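Long-range contact in autoinducer 2 sensor kinase/phosphatase LuxQ (Vibrio cholerae, PDB 3C38), which senses the autoinducer AI-2 together with LuxP through its periplasmic part and switches between histidine kinase and phosphatase activity in quorum sensing: residues 78-90 with 152-164. Sequence-based numbering, arbitrary orientation.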
loop_
_atom_site.group_PDB
_atom_site.type_symbol
_atom_site.label_atom_id
_atom_site.label_comp_id
_atom_site.label_asym_id
_atom_site.label_seq_id
_atom_site.Cartn_x
_atom_site.Cartn_y
_atom_site.Cartn_z
ATOM N N SER A 78 -14.214 -0.201 -0.391
ATOM C CA SER A 78 -13.444 0.822 -1.085
ATOM C C SER A 78 -12.084 1.117 -0.439
ATOM O O SER A 78 -11.051 1.119 -1.117
ATOM C CB SER A 78 -14.276 2.105 -1.166
ATOM O OG SER A 78 -14.895 2.378 0.081
ATOM N N ASN A 79 -12.082 1.356 0.871
ATOM C CA ASN A 79 -10.844 1.672 1.585
ATOM C C ASN A 79 -10.161 0.488 2.262
ATOM O O ASN A 79 -9.459 0.670 3.250
ATOM C CB ASN A 79 -11.115 2.743 2.643
ATOM C CG ASN A 79 -11.913 3.899 2.100
ATOM O OD1 ASN A 79 -11.607 4.434 1.033
ATOM N ND2 ASN A 79 -12.942 4.301 2.834
ATOM N N ALA A 80 -10.351 -0.717 1.738
ATOM C CA ALA A 80 -9.741 -1.895 2.344
ATOM C C ALA A 80 -8.291 -2.070 1.913
ATOM O O ALA A 80 -7.909 -1.644 0.825
ATOM C CB ALA A 80 -10.535 -3.146 1.982
ATOM N N PRO A 81 -7.463 -2.692 2.772
ATOM C CA PRO A 81 -6.045 -2.934 2.466
ATOM C C PRO A 81 -6.012 -4.111 1.489
ATOM O O PRO A 81 -7.022 -4.787 1.320
ATOM C CB PRO A 81 -5.446 -3.331 3.816
ATOM C CG PRO A 81 -6.583 -3.162 4.837
ATOM C CD PRO A 81 -7.836 -3.309 4.052
ATOM N N ASP A 82 -4.881 -4.368 0.844
ATOM C CA ASP A 82 -4.820 -5.498 -0.081
ATOM C C ASP A 82 -4.582 -6.784 0.692
ATOM O O ASP A 82 -4.901 -7.876 0.224
ATOM C CB ASP A 82 -3.715 -5.310 -1.122
ATOM C CG ASP A 82 -3.960 -4.110 -2.015
ATOM O OD1 ASP A 82 -5.138 -3.740 -2.190
ATOM O OD2 ASP A 82 -2.986 -3.541 -2.548
ATOM N N LEU A 83 -4.019 -6.652 1.884
ATOM C CA LEU A 83 -3.759 -7.818 2.707
ATOM C C LEU A 83 -3.688 -7.485 4.188
ATOM O O LEU A 83 -3.191 -6.423 4.599
ATOM C CB LEU A 83 -2.472 -8.529 2.246
ATOM C CG LEU A 83 -1.122 -7.815 2.297
ATOM C CD1 LEU A 83 -0.524 -7.983 3.682
ATOM C CD2 LEU A 83 -0.180 -8.413 1.263
ATOM N N ARG A 84 -4.219 -8.407 4.981
ATOM C CA ARG A 84 -4.244 -8.289 6.428
ATOM C C ARG A 84 -3.820 -9.611 7.048
ATOM O O ARG A 84 -4.111 -10.677 6.514
ATOM C CB ARG A 84 -5.662 -8.007 6.932
ATOM C CG ARG A 84 -6.250 -6.640 6.666
ATOM C CD ARG A 84 -7.304 -6.374 7.733
ATOM N NE ARG A 84 -8.139 -5.204 7.483
ATOM C CZ ARG A 84 -9.150 -5.176 6.619
ATOM N NH1 ARG A 84 -9.460 -6.258 5.910
ATOM N NH2 ARG A 84 -9.863 -4.066 6.473
ATOM N N PHE A 85 -3.134 -9.539 8.179
ATOM C CA PHE A 85 -2.754 -10.738 8.908
ATOM C C PHE A 85 -2.391 -10.318 10.330
ATOM O O PHE A 85 -1.913 -9.203 10.557
ATOM C CB PHE A 85 -1.612 -11.492 8.201
ATOM C CG PHE A 85 -0.292 -10.797 8.244
ATOM C CD1 PHE A 85 0.491 -10.835 9.392
ATOM C CD2 PHE A 85 0.178 -10.107 7.129
ATOM C CE1 PHE A 85 1.717 -10.204 9.426
ATOM C CE2 PHE A 85 1.409 -9.468 7.152
ATOM C CZ PHE A 85 2.182 -9.516 8.302
ATOM N N ILE A 86 -2.658 -11.199 11.288
ATOM C CA ILE A 86 -2.378 -10.909 12.691
ATOM C C ILE A 86 -1.205 -11.727 13.209
ATOM O O ILE A 86 -1.164 -12.945 13.048
ATOM C CB ILE A 86 -3.624 -11.188 13.560
ATOM C CG1 ILE A 86 -4.779 -10.297 13.104
ATOM C CG2 ILE A 86 -3.319 -10.919 15.025
ATOM C CD1 ILE A 86 -6.080 -10.576 13.817
ATOM N N SER A 87 -0.250 -11.039 13.826
ATOM C CA SER A 87 0.936 -11.680 14.369
ATOM C C SER A 87 0.988 -11.673 15.896
ATOM O O SER A 87 0.371 -10.846 16.564
ATOM C CB SER A 87 2.204 -10.998 13.838
ATOM O OG SER A 87 2.994 -10.454 14.897
ATOM N N SER A 88 1.742 -12.622 16.428
ATOM C CA SER A 88 1.967 -12.764 17.854
ATOM C C SER A 88 3.362 -13.362 17.841
ATOM O O SER A 88 3.529 -14.581 17.795
ATOM C CB SER A 88 0.962 -13.734 18.472
ATOM O OG SER A 88 0.958 -13.590 19.884
ATOM N N HIS A 89 4.359 -12.484 17.857
ATOM C CA HIS A 89 5.754 -12.887 17.766
ATOM C C HIS A 89 5.882 -13.459 16.352
ATOM O O HIS A 89 5.005 -13.237 15.514
ATOM C CB HIS A 89 6.104 -13.930 18.831
ATOM C CG HIS A 89 5.700 -13.527 20.211
ATOM N ND1 HIS A 89 5.973 -12.277 20.727
ATOM C CD2 HIS A 89 5.010 -14.185 21.171
ATOM C CE1 HIS A 89 5.466 -12.184 21.943
ATOM N NE2 HIS A 89 4.875 -13.330 22.237
ATOM N N ASP A 90 6.954 -14.188 16.073
ATOM C CA ASP A 90 7.144 -14.738 14.737
ATOM C C ASP A 90 6.030 -15.690 14.311
ATOM O O ASP A 90 6.128 -16.342 13.272
ATOM C CB ASP A 90 8.488 -15.455 14.649
ATOM C CG ASP A 90 9.634 -14.601 15.141
ATOM O OD1 ASP A 90 9.810 -13.473 14.625
ATOM O OD2 ASP A 90 10.364 -15.059 16.047
ATOM N N VAL A 152 -2.567 -8.699 22.727
ATOM C CA VAL A 152 -2.963 -10.052 22.359
ATOM C C VAL A 152 -2.346 -10.378 20.999
ATOM O O VAL A 152 -2.372 -11.524 20.547
ATOM C CB VAL A 152 -4.497 -10.165 22.253
ATOM C CG1 VAL A 152 -4.906 -11.588 21.890
ATOM C CG2 VAL A 152 -5.126 -9.746 23.569
ATOM N N GLY A 153 -1.792 -9.355 20.355
ATOM C CA GLY A 153 -1.180 -9.540 19.052
ATOM C C GLY A 153 -1.013 -8.238 18.288
ATOM O O GLY A 153 -1.069 -7.144 18.857
ATOM N N TYR A 154 -0.801 -8.360 16.985
ATOM C CA TYR A 154 -0.618 -7.207 16.126
ATOM C C TYR A 154 -1.343 -7.430 14.811
ATOM O O TYR A 154 -1.364 -8.546 14.274
ATOM C CB TYR A 154 0.869 -6.980 15.870
ATOM C CG TYR A 154 1.586 -6.318 17.020
ATOM C CD1 TYR A 154 1.500 -4.940 17.214
ATOM C CD2 TYR A 154 2.335 -7.066 17.933
ATOM C CE1 TYR A 154 2.142 -4.317 18.283
ATOM C CE2 TYR A 154 2.980 -6.451 19.014
ATOM C CZ TYR A 154 2.874 -5.075 19.178
ATOM O OH TYR A 154 3.502 -4.450 20.229
ATOM N N LEU A 155 -1.970 -6.368 14.316
ATOM C CA LEU A 155 -2.677 -6.426 13.050
ATOM C C LEU A 155 -1.796 -5.718 12.029
ATOM O O LEU A 155 -1.374 -4.567 12.220
ATOM C CB LEU A 155 -4.045 -5.735 13.137
ATOM C CG LEU A 155 -4.815 -5.652 11.810
ATOM C CD1 LEU A 155 -5.004 -7.039 11.243
ATOM C CD2 LEU A 155 -6.165 -4.977 12.024
ATOM N N TYR A 156 -1.492 -6.435 10.956
ATOM C CA TYR A 156 -0.671 -5.895 9.889
ATOM C C TYR A 156 -1.562 -5.709 8.672
ATOM O O TYR A 156 -2.348 -6.594 8.329
ATOM C CB TYR A 156 0.463 -6.869 9.533
ATOM C CG TYR A 156 1.574 -7.001 10.558
ATOM C CD1 TYR A 156 1.391 -7.710 11.747
ATOM C CD2 TYR A 156 2.822 -6.435 10.319
ATOM C CE1 TYR A 156 2.445 -7.848 12.672
ATOM C CE2 TYR A 156 3.865 -6.562 11.228
ATOM C CZ TYR A 156 3.673 -7.265 12.395
ATOM O OH TYR A 156 4.725 -7.363 13.271
ATOM N N VAL A 157 -1.452 -4.549 8.037
ATOM C CA VAL A 157 -2.215 -4.269 6.827
ATOM C C VAL A 157 -1.209 -3.835 5.777
ATOM O O VAL A 157 -0.215 -3.161 6.084
ATOM C CB VAL A 157 -3.257 -3.124 7.022
ATOM C CG1 VAL A 157 -4.214 -3.479 8.158
ATOM C CG2 VAL A 157 -2.556 -1.805 7.295
ATOM N N GLY A 158 -1.455 -4.226 4.536
ATOM C CA GLY A 158 -0.538 -3.842 3.484
ATOM C C GLY A 158 -1.234 -3.437 2.202
ATOM O O GLY A 158 -2.375 -3.849 1.950
ATOM N N ILE A 159 -0.541 -2.611 1.420
ATOM C CA ILE A 159 -1.001 -2.145 0.116
ATOM C C ILE A 159 0.048 -2.613 -0.877
ATOM O O ILE A 159 1.216 -2.246 -0.753
ATOM C CB ILE A 159 -1.023 -0.618 0.008
ATOM C CG1 ILE A 159 -1.985 -0.019 1.018
ATOM C CG2 ILE A 159 -1.475 -0.209 -1.374
ATOM C CD1 ILE A 159 -1.860 1.502 1.092
ATOM N N VAL A 160 -0.351 -3.421 -1.854
ATOM C CA VAL A 160 0.598 -3.890 -2.857
ATOM C C VAL A 160 0.633 -2.877 -3.993
ATOM O O VAL A 160 -0.396 -2.586 -4.609
ATOM C CB VAL A 160 0.198 -5.268 -3.432
ATOM C CG1 VAL A 160 1.172 -5.654 -4.563
ATOM C CG2 VAL A 160 0.209 -6.318 -2.329
ATOM N N LEU A 161 1.820 -2.343 -4.267
ATOM C CA LEU A 161 1.983 -1.345 -5.318
ATOM C C LEU A 161 1.981 -1.912 -6.741
ATOM O O LEU A 161 1.417 -1.301 -7.651
ATOM C CB LEU A 161 3.264 -0.545 -5.073
ATOM C CG LEU A 161 3.267 0.147 -3.703
ATOM C CD1 LEU A 161 4.563 0.895 -3.502
ATOM C CD2 LEU A 161 2.080 1.114 -3.594
ATOM N N ASN A 162 2.605 -3.070 -6.931
ATOM C CA ASN A 162 2.662 -3.693 -8.253
ATOM C C ASN A 162 1.259 -3.855 -8.809
ATOM O O ASN A 162 0.384 -4.415 -8.147
ATOM C CB ASN A 162 3.330 -5.079 -8.177
ATOM C CG ASN A 162 4.744 -5.006 -7.617
ATOM O OD1 ASN A 162 4.967 -4.483 -6.515
ATOM N ND2 ASN A 162 5.707 -5.510 -8.378
ATOM N N ASP A 163 1.056 -3.358 -10.023
ATOM C CA ASP A 163 -0.230 -3.462 -10.695
ATOM C C ASP A 163 -1.418 -2.881 -9.943
ATOM O O ASP A 163 -2.566 -3.195 -10.268
ATOM C CB ASP A 163 -0.520 -4.926 -11.018
ATOM C CG ASP A 163 0.483 -5.510 -11.983
ATOM O OD1 ASP A 163 0.831 -6.688 -11.807
ATOM O OD2 ASP A 163 0.917 -4.790 -12.914
ATOM N N ASN A 164 -1.166 -2.038 -8.949
ATOM C CA ASN A 164 -2.281 -1.451 -8.217
ATOM C C ASN A 164 -2.822 -0.265 -9.030
ATOM O O ASN A 164 -2.503 0.902 -8.760
ATOM C CB ASN A 164 -1.854 -0.967 -6.838
ATOM C CG ASN A 164 -3.037 -0.705 -5.953
ATOM O OD1 ASN A 164 -4.053 -0.188 -6.418
ATOM N ND2 ASN A 164 -2.929 -1.065 -4.672
HETATM O O HOH W 1 -5.658 -1.598 -3.453
#
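Phe85 and Tyr156 face one another as a hydrogen-bonded pair of antiparallel strands 83-88 and 153-160, and their rings lie nearly parallel (planes 11° apart) but slid so far that they barely overlap. Tyr156 CB sits over the face of the Phe85 ring, a CH-pi contact 3.5 Å from the centroid; CG and CD1 pass close to Phe85 CE1, and CD2 lies by Phe85 CZ; Tyr156 CE1 then reaches Ser87 CB at 3.4 Å, its ring atom CZ lies near Ser87 OG, and OH ends 3.9 Å from Ser87 OG. The Phe85 ring reaches Tyr156 because its CG stands between the backbone N and the carbonyl carbon (chi1 70°), which swings the ring across to the neighbouring strand. Met138 and helix 106-115 pack against the same two rings.

On the face carrying Arg84, Ile86, Leu155 and Val157, Ile86 CG1 touches Leu155 CD1 at 3.8 Å, while Arg84 CG runs beside Val157 CG1 and its guanidinium goes on to a salt bridge with Asp73.

At the Asp82 end of the pairing, Gly158 O accepts from both Asp82 N (2.8 Å) and Leu83 N (3.3 Å), the doubled position of a classic beta bulge. Asp82 OD2 takes the N-H of Val160 at 2.7 Å on its anti side, and a water links OD1 to Asn164 ND2. That amide also donates to Val160 O, while Asn164 OD1 caps Leu167 N at the start of helix 165-174. Strand 153-160 is the middle strand of the five-stranded antiparallel sheet of a Cache-type periplasmic sensor domain and 83-88 lies beside it, inside the edge strand 91-95, with the long helix 22-47 packed on the Val157 side.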